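Local coordinates for protein Ral guanine nucleotide dissociation stimulator-like 2 (Mus musculus, PDB 4JGW) that probably acts as a guanine nucleotide exchange factor for Ral-type small G proteins, binds SH3-domain proteins, and associates with GTP-bound Rap 1A and H-Ras in vitro, at residues A12-W17 against T29-R34; A24-T29 against S47-R52; A193-V198 against V260-L265; N254-A259 against Y311-A316. All blocks are in the same frame, centred on the assembly; numbering follows the deposited sequence.

Contact 1: A12-W17 against T29-R34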
loop_
_atom_site.group_PDB
_atom_site.type_symbol
_atom_site.label_atom_id
_atom_site.label_comp_id
_atom_site.label_asym_id
_atom_site.label_seq_id
_atom_site.Cartn_x
_atom_site.Cartn_y
_atom_site.Cartn_z
ATOM N N ALA A 12 18.891 -8.925 -32.247
ATOM C CA ALA A 12 18.847 -9.027 -33.703
ATOM C C ALA A 12 17.428 -9.244 -34.231
ATOM O O ALA A 12 17.109 -8.821 -35.345
ATOM C CB ALA A 12 19.771 -10.142 -34.184
ATOM N N SER A 13 16.590 -9.900 -33.428
ATOM C CA SER A 13 15.222 -10.246 -33.825
ATOM C C SER A 13 14.300 -10.448 -32.619
ATOM O O SER A 13 14.723 -10.970 -31.587
ATOM C CB SER A 13 15.228 -11.509 -34.694
ATOM O OG SER A 13 13.925 -11.838 -35.148
ATOM N N VAL A 14 13.044 -10.027 -32.762
ATOM C CA VAL A 14 12.001 -10.249 -31.753
ATOM C C VAL A 14 10.704 -10.695 -32.433
ATOM O O VAL A 14 10.169 -9.987 -33.294
ATOM C CB VAL A 14 11.735 -8.982 -30.885
ATOM C CG1 VAL A 14 10.485 -9.159 -30.022
ATOM C CG2 VAL A 14 12.929 -8.665 -29.999
ATOM N N SER A 15 10.208 -11.868 -32.044
ATOM C CA SER A 15 8.953 -12.400 -32.576
ATOM C C SER A 15 7.894 -12.528 -31.486
ATOM O O SER A 15 8.161 -13.067 -30.411
ATOM C CB SER A 15 9.184 -13.753 -33.254
ATOM O OG SER A 15 10.034 -13.615 -34.380
ATOM N N VAL A 16 6.694 -12.025 -31.774
ATOM C CA VAL A 16 5.584 -12.037 -30.817
ATOM C C VAL A 16 4.317 -12.607 -31.460
ATOM O O VAL A 16 3.877 -12.130 -32.507
ATOM C CB VAL A 16 5.291 -10.614 -30.259
ATOM C CG1 VAL A 16 4.173 -10.650 -29.222
ATOM C CG2 VAL A 16 6.547 -9.992 -29.659
ATOM N N TRP A 17 3.741 -13.629 -30.827
ATOM C CA TRP A 17 2.478 -14.215 -31.283
ATOM C C TRP A 17 1.608 -14.703 -30.122
ATOM O O TRP A 17 2.091 -14.867 -28.997
ATOM C CB TRP A 17 2.726 -15.343 -32.296
ATOM C CG TRP A 17 3.323 -16.595 -31.719
ATOM C CD1 TRP A 17 2.646 -17.682 -31.246
ATOM C CD2 TRP A 17 4.717 -16.896 -31.568
ATOM N NE1 TRP A 17 3.528 -18.637 -30.803
ATOM C CE2 TRP A 17 4.806 -18.182 -30.990
ATOM C CE3 TRP A 17 5.900 -16.204 -31.863
ATOM C CZ2 TRP A 17 6.033 -18.794 -30.702
ATOM C CZ3 TRP A 17 7.120 -16.810 -31.573
ATOM C CH2 TRP A 17 7.175 -18.093 -30.997
ATOM N N THR A 29 6.723 -14.618 -26.566
ATOM C CA THR A 29 7.703 -13.675 -27.080
ATOM C C THR A 29 9.040 -14.391 -27.208
ATOM O O THR A 29 9.469 -15.077 -26.283
ATOM C CB THR A 29 7.848 -12.449 -26.152
ATOM O OG1 THR A 29 6.553 -11.895 -25.885
ATOM C CG2 THR A 29 8.727 -11.378 -26.789
ATOM N N SER A 30 9.684 -14.243 -28.361
ATOM C CA SER A 30 10.989 -14.849 -28.597
ATOM C C SER A 30 11.978 -13.794 -29.075
ATOM O O SER A 30 11.821 -13.224 -30.157
ATOM C CB SER A 30 10.882 -15.992 -29.609
ATOM O OG SER A 30 12.034 -16.813 -29.572
ATOM N N ARG A 31 12.991 -13.535 -28.253
ATOM C CA ARG A 31 13.980 -12.500 -28.537
ATOM C C ARG A 31 15.346 -13.121 -28.818
ATOM O O ARG A 31 15.931 -13.779 -27.953
ATOM C CB ARG A 31 14.074 -11.505 -27.374
ATOM C CG ARG A 31 12.734 -10.938 -26.910
ATOM C CD ARG A 31 12.851 -10.282 -25.537
ATOM N NE ARG A 31 11.608 -10.390 -24.770
ATOM C CZ ARG A 31 11.266 -11.444 -24.030
ATOM N NH1 ARG A 31 12.070 -12.500 -23.945
ATOM N NH2 ARG A 31 10.112 -11.447 -23.370
ATOM N N GLN A 32 15.838 -12.918 -30.037
ATOM C CA GLN A 32 17.159 -13.395 -30.430
ATOM C C GLN A 32 18.187 -12.284 -30.242
ATOM O O GLN A 32 18.088 -11.222 -30.859
ATOM C CB GLN A 32 17.155 -13.889 -31.883
ATOM C CG GLN A 32 18.492 -14.462 -32.368
ATOM C CD GLN A 32 18.863 -15.769 -31.688
ATOM O OE1 GLN A 32 18.177 -16.779 -31.841
ATOM N NE2 GLN A 32 19.960 -15.757 -30.939
ATOM N N TYR A 33 19.164 -12.541 -29.378
ATOM C CA TYR A 33 20.248 -11.599 -29.134
ATOM C C TYR A 33 21.502 -12.000 -29.902
ATOM O O TYR A 33 21.707 -13.178 -30.207
ATOM C CB TYR A 33 20.556 -11.510 -27.636
ATOM C CG TYR A 33 19.512 -10.764 -26.833
ATOM C CD1 TYR A 33 18.421 -11.432 -26.274
ATOM C CD2 TYR A 33 19.613 -9.387 -26.632
ATOM C CE1 TYR A 33 17.459 -10.749 -25.533
ATOM C CE2 TYR A 33 18.657 -8.693 -25.894
ATOM C CZ TYR A 33 17.585 -9.380 -25.347
ATOM O OH TYR A 33 16.640 -8.696 -24.618
ATOM N N ARG A 34 22.330 -11.009 -30.221
ATOM C CA ARG A 34 23.632 -11.251 -30.828
ATOM C C ARG A 34 24.568 -11.840 -29.775
ATOM O O ARG A 34 24.493 -11.460 -28.605
ATOM C CB ARG A 34 24.214 -9.954 -31.393
ATOM C CG ARG A 34 23.517 -9.448 -32.650
ATOM C CD ARG A 34 24.203 -8.203 -33.192
ATOM N NE ARG A 34 23.582 -7.722 -34.425
ATOM C CZ ARG A 34 22.676 -6.747 -34.489
ATOM N NH1 ARG A 34 22.268 -6.127 -33.388
ATOM N NH2 ARG A 34 22.176 -6.388 -35.665
#

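Contact 2: A24-T29 against S47-R52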
loop_
_atom_site.group_PDB
_atom_site.type_symbol
_atom_site.label_atom_id
_atom_site.label_comp_id
_atom_site.label_asym_id
_atom_site.label_seq_id
_atom_site.Cartn_x
_atom_site.Cartn_y
_atom_site.Cartn_z
ATOM N N ALA A 24 -7.723 -20.352 -21.657
ATOM C CA ALA A 24 -6.743 -19.287 -21.440
ATOM C C ALA A 24 -6.089 -18.811 -22.737
ATOM O O ALA A 24 -6.003 -19.558 -23.712
ATOM C CB ALA A 24 -5.676 -19.739 -20.443
ATOM N N THR A 25 -5.630 -17.562 -22.729
ATOM C CA THR A 25 -4.895 -16.977 -23.849
ATOM C C THR A 25 -3.491 -16.571 -23.396
ATOM O O THR A 25 -3.327 -15.880 -22.388
ATOM C CB THR A 25 -5.648 -15.763 -24.445
ATOM O OG1 THR A 25 -6.936 -16.183 -24.912
ATOM C CG2 THR A 25 -4.876 -15.148 -25.609
ATOM N N PHE A 26 -2.490 -17.014 -24.148
ATOM C CA PHE A 26 -1.090 -16.749 -23.835
ATOM C C PHE A 26 -0.438 -15.903 -24.922
ATOM O O PHE A 26 -0.862 -15.926 -26.078
ATOM C CB PHE A 26 -0.319 -18.066 -23.682
ATOM C CG PHE A 26 -0.769 -18.909 -22.520
ATOM C CD1 PHE A 26 -1.816 -19.814 -22.661
ATOM C CD2 PHE A 26 -0.135 -18.809 -21.286
ATOM C CE1 PHE A 26 -2.232 -20.596 -21.588
ATOM C CE2 PHE A 26 -0.543 -19.587 -20.208
ATOM C CZ PHE A 26 -1.592 -20.482 -20.359
ATOM N N THR A 27 0.591 -15.151 -24.538
ATOM C CA THR A 27 1.434 -14.444 -25.493
ATOM C C THR A 27 2.863 -14.971 -25.395
ATOM O O THR A 27 3.498 -14.893 -24.338
ATOM C CB THR A 27 1.407 -12.913 -25.271
ATOM O OG1 THR A 27 0.069 -12.432 -25.432
ATOM C CG2 THR A 27 2.303 -12.200 -26.274
ATOM N N VAL A 28 3.350 -15.525 -26.500
ATOM C CA VAL A 28 4.730 -15.987 -26.581
ATOM C C VAL A 28 5.593 -14.897 -27.207
ATOM O O VAL A 28 5.230 -14.313 -28.232
ATOM C CB VAL A 28 4.867 -17.310 -27.382
ATOM C CG1 VAL A 28 6.287 -17.861 -27.274
ATOM C CG2 VAL A 28 3.870 -18.345 -26.886
ATOM N N THR A 29 6.723 -14.618 -26.566
ATOM C CA THR A 29 7.703 -13.675 -27.080
ATOM C C THR A 29 9.040 -14.391 -27.208
ATOM O O THR A 29 9.469 -15.077 -26.283
ATOM C CB THR A 29 7.848 -12.449 -26.152
ATOM O OG1 THR A 29 6.553 -11.895 -25.885
ATOM C CG2 THR A 29 8.727 -11.378 -26.789
ATOM N N SER A 47 12.996 -16.488 -24.277
ATOM C CA SER A 47 11.552 -16.498 -24.482
ATOM C C SER A 47 10.744 -16.292 -23.204
ATOM O O SER A 47 11.250 -16.469 -22.093
ATOM C CB SER A 47 11.112 -17.786 -25.190
ATOM O OG SER A 47 11.255 -18.914 -24.349
ATOM N N SER A 48 9.488 -15.893 -23.387
ATOM C CA SER A 48 8.508 -15.850 -22.310
ATOM C C SER A 48 7.148 -16.244 -22.869
ATOM O O SER A 48 6.792 -15.849 -23.981
ATOM C CB SER A 48 8.437 -14.457 -21.682
ATOM O OG SER A 48 7.968 -13.496 -22.612
ATOM N N ARG A 49 6.407 -17.037 -22.100
ATOM C CA ARG A 49 5.033 -17.381 -22.435
ATOM C C ARG A 49 4.135 -16.958 -21.271
ATOM O O ARG A 49 4.037 -17.656 -20.260
ATOM C CB ARG A 49 4.897 -18.879 -22.749
ATOM C CG ARG A 49 3.496 -19.301 -23.175
ATOM C CD ARG A 49 3.411 -20.783 -23.526
ATOM N NE ARG A 49 2.050 -21.140 -23.920
ATOM C CZ ARG A 49 1.705 -22.244 -24.576
ATOM N NH1 ARG A 49 2.621 -23.141 -24.935
ATOM N NH2 ARG A 49 0.430 -22.450 -24.887
ATOM N N ARG A 50 3.491 -15.804 -21.424
ATOM C CA ARG A 50 2.756 -15.186 -20.324
ATOM C C ARG A 50 1.245 -15.230 -20.518
ATOM O O ARG A 50 0.737 -14.861 -21.583
ATOM C CB ARG A 50 3.215 -13.740 -20.114
ATOM C CG ARG A 50 4.713 -13.582 -19.914
ATOM C CD ARG A 50 5.050 -12.218 -19.355
ATOM N NE ARG A 50 6.493 -12.023 -19.237
ATOM C CZ ARG A 50 7.245 -11.400 -20.140
ATOM N NH1 ARG A 50 6.700 -10.898 -21.245
ATOM N NH2 ARG A 50 8.550 -11.277 -19.936
ATOM N N LEU A 51 0.539 -15.679 -19.481
ATOM C CA LEU A 51 -0.923 -15.716 -19.498
ATOM C C LEU A 51 -1.488 -14.298 -19.542
ATOM O O LEU A 51 -1.108 -13.443 -18.739
ATOM C CB LEU A 51 -1.473 -16.497 -18.295
ATOM C CG LEU A 51 -2.970 -16.853 -18.295
ATOM C CD1 LEU A 51 -3.249 -18.130 -17.510
ATOM C CD2 LEU A 51 -3.835 -15.708 -17.781
ATOM N N ARG A 52 -2.390 -14.065 -20.490
ATOM C CA ARG A 52 -3.016 -12.759 -20.688
ATOM C C ARG A 52 -4.422 -12.713 -20.096
ATOM O O ARG A 52 -4.809 -11.728 -19.466
ATOM C CB ARG A 52 -3.072 -12.421 -22.180
ATOM C CG ARG A 52 -1.747 -11.975 -22.771
ATOM C CD ARG A 52 -1.535 -10.483 -22.577
ATOM N NE ARG A 52 -0.652 -9.920 -23.592
ATOM C CZ ARG A 52 -1.046 -9.541 -24.804
ATOM N NH1 ARG A 52 -2.317 -9.664 -25.168
ATOM N NH2 ARG A 52 -0.164 -9.042 -25.660
HETATM O O HOH W 1 5.458 -13.233 -23.686
#

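Contact 3: A193-V198 against V260-L265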
loop_
_atom_site.group_PDB
_atom_site.type_symbol
_atom_site.label_atom_id
_atom_site.label_comp_id
_atom_site.label_asym_id
_atom_site.label_seq_id
_atom_site.Cartn_x
_atom_site.Cartn_y
_atom_site.Cartn_z
ATOM N N ALA A 193 -5.677 17.357 25.784
ATOM C CA ALA A 193 -4.418 18.070 25.585
ATOM C C ALA A 193 -4.634 19.419 24.909
ATOM O O ALA A 193 -5.502 19.559 24.046
ATOM C CB ALA A 193 -3.450 17.221 24.774
ATOM N N ASP A 194 -3.847 20.407 25.327
ATOM C CA ASP A 194 -3.839 21.724 24.704
ATOM C C ASP A 194 -3.198 21.589 23.322
ATOM O O ASP A 194 -2.021 21.235 23.219
ATOM C CB ASP A 194 -3.061 22.718 25.582
ATOM C CG ASP A 194 -3.118 24.157 25.066
ATOM O OD1 ASP A 194 -3.466 24.389 23.887
ATOM O OD2 ASP A 194 -2.796 25.071 25.854
ATOM N N PRO A 195 -3.975 21.854 22.254
ATOM C CA PRO A 195 -3.442 21.735 20.895
ATOM C C PRO A 195 -2.295 22.710 20.616
ATOM O O PRO A 195 -1.399 22.390 19.832
ATOM C CB PRO A 195 -4.655 22.048 20.008
ATOM C CG PRO A 195 -5.595 22.808 20.884
ATOM C CD PRO A 195 -5.397 22.249 22.253
ATOM N N THR A 196 -2.314 23.871 21.274
ATOM C CA THR A 196 -1.268 24.887 21.106
ATOM C C THR A 196 0.069 24.499 21.764
ATOM O O THR A 196 1.064 25.209 21.614
ATOM C CB THR A 196 -1.720 26.293 21.606
ATOM O OG1 THR A 196 -1.777 26.315 23.037
ATOM C CG2 THR A 196 -3.086 26.672 21.035
ATOM N N ASP A 197 0.085 23.374 22.480
ATOM C CA ASP A 197 1.304 22.863 23.115
ATOM C C ASP A 197 2.313 22.275 22.128
ATOM O O ASP A 197 3.383 21.814 22.529
ATOM C CB ASP A 197 0.973 21.831 24.200
ATOM C CG ASP A 197 0.699 22.464 25.556
ATOM O OD1 ASP A 197 0.941 23.678 25.728
ATOM O OD2 ASP A 197 0.243 21.731 26.460
ATOM N N VAL A 198 1.966 22.292 20.840
ATOM C CA VAL A 198 2.906 21.938 19.774
ATOM C C VAL A 198 4.174 22.800 19.880
ATOM O O VAL A 198 5.265 22.363 19.508
ATOM C CB VAL A 198 2.252 22.055 18.361
ATOM C CG1 VAL A 198 1.840 23.492 18.050
ATOM C CG2 VAL A 198 3.176 21.509 17.277
ATOM N N VAL A 260 -3.236 20.088 13.249
ATOM C CA VAL A 260 -2.740 21.353 12.697
ATOM C C VAL A 260 -3.848 22.406 12.670
ATOM O O VAL A 260 -3.666 23.517 13.172
ATOM C CB VAL A 260 -2.139 21.180 11.274
ATOM C CG1 VAL A 260 -1.626 22.511 10.740
ATOM C CG2 VAL A 260 -1.018 20.154 11.277
ATOM N N VAL A 261 -4.991 22.044 12.089
ATOM C CA VAL A 261 -6.163 22.920 12.028
ATOM C C VAL A 261 -6.578 23.362 13.437
ATOM O O VAL A 261 -6.770 24.552 13.692
ATOM C CB VAL A 261 -7.352 22.229 11.303
ATOM C CG1 VAL A 261 -8.624 23.058 11.420
ATOM C CG2 VAL A 261 -7.016 21.978 9.833
ATOM N N SER A 262 -6.678 22.390 14.342
ATOM C CA SER A 262 -7.106 22.613 15.722
ATOM C C SER A 262 -6.190 23.572 16.496
ATOM O O SER A 262 -6.673 24.498 17.156
ATOM C CB SER A 262 -7.223 21.270 16.449
ATOM O OG SER A 262 -7.642 21.434 17.791
ATOM N N SER A 263 -4.878 23.358 16.398
ATOM C CA SER A 263 -3.904 24.156 17.152
ATOM C C SER A 263 -3.768 25.580 16.624
ATOM O O SER A 263 -3.666 26.525 17.408
ATOM C CB SER A 263 -2.536 23.468 17.193
ATOM O OG SER A 263 -1.830 23.638 15.983
ATOM N N VAL A 264 -3.765 25.721 15.298
ATOM C CA VAL A 264 -3.724 27.035 14.654
ATOM C C VAL A 264 -4.950 27.863 15.052
ATOM O O VAL A 264 -4.839 29.062 15.312
ATOM C CB VAL A 264 -3.592 26.917 13.108
ATOM C CG1 VAL A 264 -3.911 28.238 12.420
ATOM C CG2 VAL A 264 -2.191 26.455 12.729
ATOM N N LEU A 265 -6.109 27.212 15.121
ATOM C CA LEU A 265 -7.336 27.872 15.561
ATOM C C LEU A 265 -7.423 27.976 17.085
ATOM O O LEU A 265 -8.311 28.647 17.614
ATOM C CB LEU A 265 -8.572 27.163 14.995
ATOM C CG LEU A 265 -8.795 27.247 13.481
ATOM C CD1 LEU A 265 -9.921 26.318 13.060
ATOM C CD2 LEU A 265 -9.074 28.676 13.023
#

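Contact 4: N254-A259 against Y311-A316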
loop_
_atom_site.group_PDB
_atom_site.type_symbol
_atom_site.label_atom_id
_atom_site.label_comp_id
_atom_site.label_asym_id
_atom_site.label_seq_id
_atom_site.Cartn_x
_atom_site.Cartn_y
_atom_site.Cartn_z
ATOM N N ASN A 254 -5.439 11.866 8.941
ATOM C CA ASN A 254 -6.488 12.829 9.279
ATOM C C ASN A 254 -6.331 13.428 10.678
ATOM O O ASN A 254 -6.696 14.583 10.902
ATOM C CB ASN A 254 -7.879 12.198 9.130
ATOM C CG ASN A 254 -8.261 11.932 7.674
ATOM O OD1 ASN A 254 -7.740 12.555 6.745
ATOM N ND2 ASN A 254 -9.193 11.007 7.477
ATOM N N LYS A 255 -5.793 12.637 11.608
ATOM C CA LYS A 255 -5.513 13.107 12.969
ATOM C C LYS A 255 -4.425 14.178 12.982
ATOM O O LYS A 255 -4.525 15.163 13.721
ATOM C CB LYS A 255 -5.106 11.945 13.884
ATOM C CG LYS A 255 -6.261 11.094 14.380
ATOM C CD LYS A 255 -5.790 10.069 15.409
ATOM C CE LYS A 255 -6.853 9.001 15.649
ATOM N NZ LYS A 255 -6.400 7.956 16.613
ATOM N N VAL A 256 -3.393 13.978 12.162
ATOM C CA VAL A 256 -2.290 14.932 12.044
ATOM C C VAL A 256 -2.787 16.238 11.419
ATOM O O VAL A 256 -2.521 17.324 11.943
ATOM C CB VAL A 256 -1.100 14.340 11.238
ATOM C CG1 VAL A 256 -0.007 15.383 11.020
ATOM C CG2 VAL A 256 -0.529 13.120 11.949
ATOM N N ALA A 257 -3.520 16.119 10.312
ATOM C CA ALA A 257 -4.133 17.267 9.641
ATOM C C ALA A 257 -5.115 17.989 10.560
ATOM O O ALA A 257 -5.190 19.220 10.555
ATOM C CB ALA A 257 -4.830 16.829 8.356
ATOM N N GLY A 258 -5.859 17.210 11.343
ATOM C CA GLY A 258 -6.790 17.747 12.330
ATOM C C GLY A 258 -6.081 18.505 13.437
ATOM O O GLY A 258 -6.534 19.572 13.854
ATOM N N ALA A 259 -4.961 17.954 13.903
ATOM C CA ALA A 259 -4.146 18.590 14.939
ATOM C C ALA A 259 -3.645 19.969 14.514
ATOM O O ALA A 259 -3.639 20.903 15.319
ATOM C CB ALA A 259 -2.982 17.696 15.326
ATOM N N TYR A 311 2.267 16.070 3.692
ATOM C CA TYR A 311 0.996 16.360 3.041
ATOM C C TYR A 311 -0.122 16.624 4.039
ATOM O O TYR A 311 -0.984 17.463 3.788
ATOM C CB TYR A 311 0.588 15.248 2.069
ATOM C CG TYR A 311 -0.585 15.640 1.193
ATOM C CD1 TYR A 311 -0.447 16.612 0.202
ATOM C CD2 TYR A 311 -1.834 15.055 1.365
ATOM C CE1 TYR A 311 -1.524 16.981 -0.602
ATOM C CE2 TYR A 311 -2.918 15.416 0.566
ATOM C CZ TYR A 311 -2.754 16.377 -0.413
ATOM O OH TYR A 311 -3.821 16.736 -1.202
ATOM N N ALA A 312 -0.104 15.911 5.164
ATOM C CA ALA A 312 -1.093 16.109 6.219
ATOM C C ALA A 312 -1.063 17.546 6.730
ATOM O O ALA A 312 -2.106 18.185 6.856
ATOM C CB ALA A 312 -0.866 15.128 7.359
ATOM N N VAL A 313 0.141 18.049 6.992
ATOM C CA VAL A 313 0.323 19.398 7.520
ATOM C C VAL A 313 0.061 20.458 6.448
ATOM O O VAL A 313 -0.653 21.427 6.699
ATOM C CB VAL A 313 1.731 19.581 8.152
ATOM C CG1 VAL A 313 1.943 21.017 8.605
ATOM C CG2 VAL A 313 1.914 18.632 9.332
ATOM N N VAL A 314 0.629 20.263 5.259
ATOM C CA VAL A 314 0.492 21.233 4.172
ATOM C C VAL A 314 -0.962 21.381 3.688
ATOM O O VAL A 314 -1.408 22.496 3.411
ATOM C CB VAL A 314 1.480 20.946 2.998
ATOM C CG1 VAL A 314 0.935 19.891 2.041
ATOM C CG2 VAL A 314 1.805 22.223 2.242
ATOM N N SER A 315 -1.697 20.269 3.611
ATOM C CA SER A 315 -3.098 20.306 3.187
ATOM C C SER A 315 -3.980 20.950 4.252
ATOM O O SER A 315 -4.953 21.636 3.931
ATOM C CB SER A 315 -3.615 18.909 2.831
ATOM O OG SER A 315 -3.658 18.063 3.968
ATOM N N ALA A 316 -3.626 20.723 5.516
ATOM C CA ALA A 316 -4.295 21.366 6.645
ATOM C C ALA A 316 -4.090 22.882 6.628
ATOM O O ALA A 316 -5.013 23.637 6.924
ATOM C CB ALA A 316 -3.804 20.778 7.954
#

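Contact 1: A12-W17 against T29-R34
The beta hairpin of strands 11-21 and 24-33 is closed here by a ladder from Val-16 opposite Thr-29 to Ser-13 opposite Gln-32, ending in a classic beta bulge. The two strand axes run antiparallel at 174°. Ser-15 and Ser-30 form one hydrogen-bonded pair, Ser-15 N to Ser-30 O and Ser-30 N to Ser-15 O both measuring 2.8 Å. In the other, Gln-32 N reaches Ser-13 O at 2.7 Å. The bulge is diagnosed at Gln-32 O, which receives two donors: Ala-12 N at 2.8 Å and Ser-13 N at 3.3 Å, the latter on a lone pair.

Val-14, Val-16, Thr-29 and Arg-31 share one face. Val-16 CG2 meets Thr-29 CG2 at 3.9 Å, the two side chains lying alongside each other. Val-14 and Arg-31 are likewise parallel neighbours: Val-14 CG2, anti to the carbonyl carbon and beside the backbone N, rests against Arg-31 CG at 3.8 Å. Thr-29 CG2 also sits above the Arg-31 guanidinium, offset toward its rim.

On the face of Ser-13, Ser-15, Ser-30 and Gln-32, the Gln-32 amide turns away from the hairpin partner, and NE2 donates to Tyr-33 O and to Pro-43 O. The second bond ties the hairpin to the proline-rich connection that follows it, consistent with an SH3 docking site whose conformation is pre-selected. Within the bulge, Ala-12 CB lies over one face of the Arg-34 guanidinium and stands 4.1 Å from Arg-34 CG.

Contact 2: A24-T29 against S47-R52
Backbone bonding comes first: Phe-26 faces Leu-51 and Val-28 faces Arg-49 as non-hydrogen-bonded pairs, while Thr-27 with Arg-50 and Thr-29 with Ser-48 each exchange two N-H to O bonds. A fifth bond, Arg-52 N to Thr-25 O, continues the ladder.

The aromatic and apolar contacts gather on the face of Phe-26, Val-28, Arg-49 and Leu-51. Arg-49, extended from CG to NE, brings CZ to 5.0 Å from the Phe-26 ring centroid and only 24° off the ring normal, a cation-pi geometry. The planes are nevertheless 89° apart, so the guanidinium stands on edge over the ring. Its NH2 is also salt-bridged to Glu-21 and Glu-19. Phe-26 CE2 packs on Leu-51 CB at 3.8 Å, and Val-28 CG2 on Arg-49 CG at 3.9 Å.

Polar side chains occupy the opposite face. A bend at Arg-52 chi2 (-86°) turns CD out of an extended path; Thr-27 OG1 lies over the guanidinium centre, 3.2 Å from Arg-52 CZ. The angles to NE and NH2 are too poor for a hydrogen bond; OG1 is bonded instead to Asp-18 OD1, and the cation beneath it may polarise the hydroxyl. One water donates to Thr-27 O at 2.6 Å and also bonds Thr-29 OG1 at 2.8 Å and Ser-48 OG at 2.7 Å.

Leu-51 reaches Leu-59 and His-62 of helix 56-63, which like segment 47-52 lies in the N-terminal Ras-GEF region, and its O accepts from Arg-420 of helix 416-436 in the Ras-GEF region. The whole is a twisted antiparallel meander, strand 24-33 lying between 11-21 and 46-54.

Contact 3: A193-V198 against V260-L265
Pro-195 rides directly on Ser-263, the only residue pair whose CA atoms define a register here (4.5 Å). Pro-195 CB lies 3.6 Å from Ser-263 CA, and in return Ser-263 CB is 3.1 Å from Pro-195 O, a tight carbon-oxygen approach. Ser-262 OG borders the proline ring, 3.8 Å from Pro-195 CB, and Thr-196 CG2 stands 3.7 Å from Ser-263 O.

Neither serine hydroxyl bonds across the interface. Ser-262 OG is hydrogen-bonded to Ala-267 O and Ser-263 OG to Trp-294 NE1, so Ser-263 presents CB to the loop, whereas Ser-262 OG meets the proline ring by van der Waals contact alone.

One shell out, Asp-194 fixes the turn. Its OD1 accepts from Thr-196 OG1 at 2.7 Å and Thr-196 N at 2.9 Å, both from one face of the carboxylate, about 40° out of plane. Thr-196 OG1 is placed for this between the backbone N and carbonyl carbon (chi1 72°). OD1 is also salt-bridged to Arg-280, while Asp-194 O takes a bond from Trp-450 NE1. The geometry is that of an Asx turn opening a 3-10 segment, laid across the C-terminal part of helix 244-264 in the RasGEF domain.

Contact 4: N254-A259 against Y311-A316
Tyr-311 O, one residue ahead of the Ala-312 that packs on Val-256 and Ala-257, is gripped by two donors from one residue: Ser-315 OG at 2.7 Å and Ser-315 N at 2.9 Å. Ser-315 OG sits between its own backbone N and carbonyl carbon (chi1 66°), turned back toward the preceding helical turn. The serine hydroxyl is thus satisfied within helix 307-318 rather than spent on the neighbouring helix.

Between the segments the helix axes approach to 8.0 Å with a crossing angle of -42°, close for a helix pair. The side chains explain it: alanine meets alanine at the crossing, where Ala-257 and Ala-312 have CA atoms 4.7 Å apart. Two methyl-to-carbonyl contacts run in opposite senses. Ala-257 CB lies 3.4 Å from Ala-312 O, and Ala-316 CB lies 3.3 Å from Ala-257 O. Ala-257 CA adds a bent CA-H...O contact to the same Ala-312 O.

Val-256 extends the apolar patch. With CG1 anti to the backbone N (chi1 175°), that methyl touches Ala-312 CB at 3.8 Å and Val-313 CG2 at 4.1 Å. Phe-253 also packs on Ala-312, and Trp-294 and Ala-298 of helix 284-303 cover Val-313, which places the contact inside the helical core of the RasGEF domain.

The segments exchange no hydrogen bonds: Ala-257 O and Ala-312 O are each met by a methyl carbon of the other helix, while Ala-312 O bonds Ala-316 N along its own helix. Cohesion therefore rests on close-fitting small side chains and dispersion, with perhaps a slight electrostatic gain from the CA-H...O approach.

Overall arrangement
The four contacts form two pairs on opposite sides of the chain's centre. Contacts 1 and 2, with centres 14 Å apart, share Thr-29 and bond strand 24-33 on its two edges; Trp-17 O to Val-28 N, 2.9 Å, probably carries the hairpin ladder from one to the other. Contacts 3 and 4 lie 12 Å apart, centre to centre, on successive turns of helix 244-264, and Val-260 CB packs on Ala-316 CB at 3.7 Å between them. The two pairs do not touch: the nearest atoms of contacts 2 and 4 are about 34 Å apart, and the centres of contacts 1 and 3 about 63 Å. Strand 46-54 does, however, reach helix 416-436 of the Ras-GEF region.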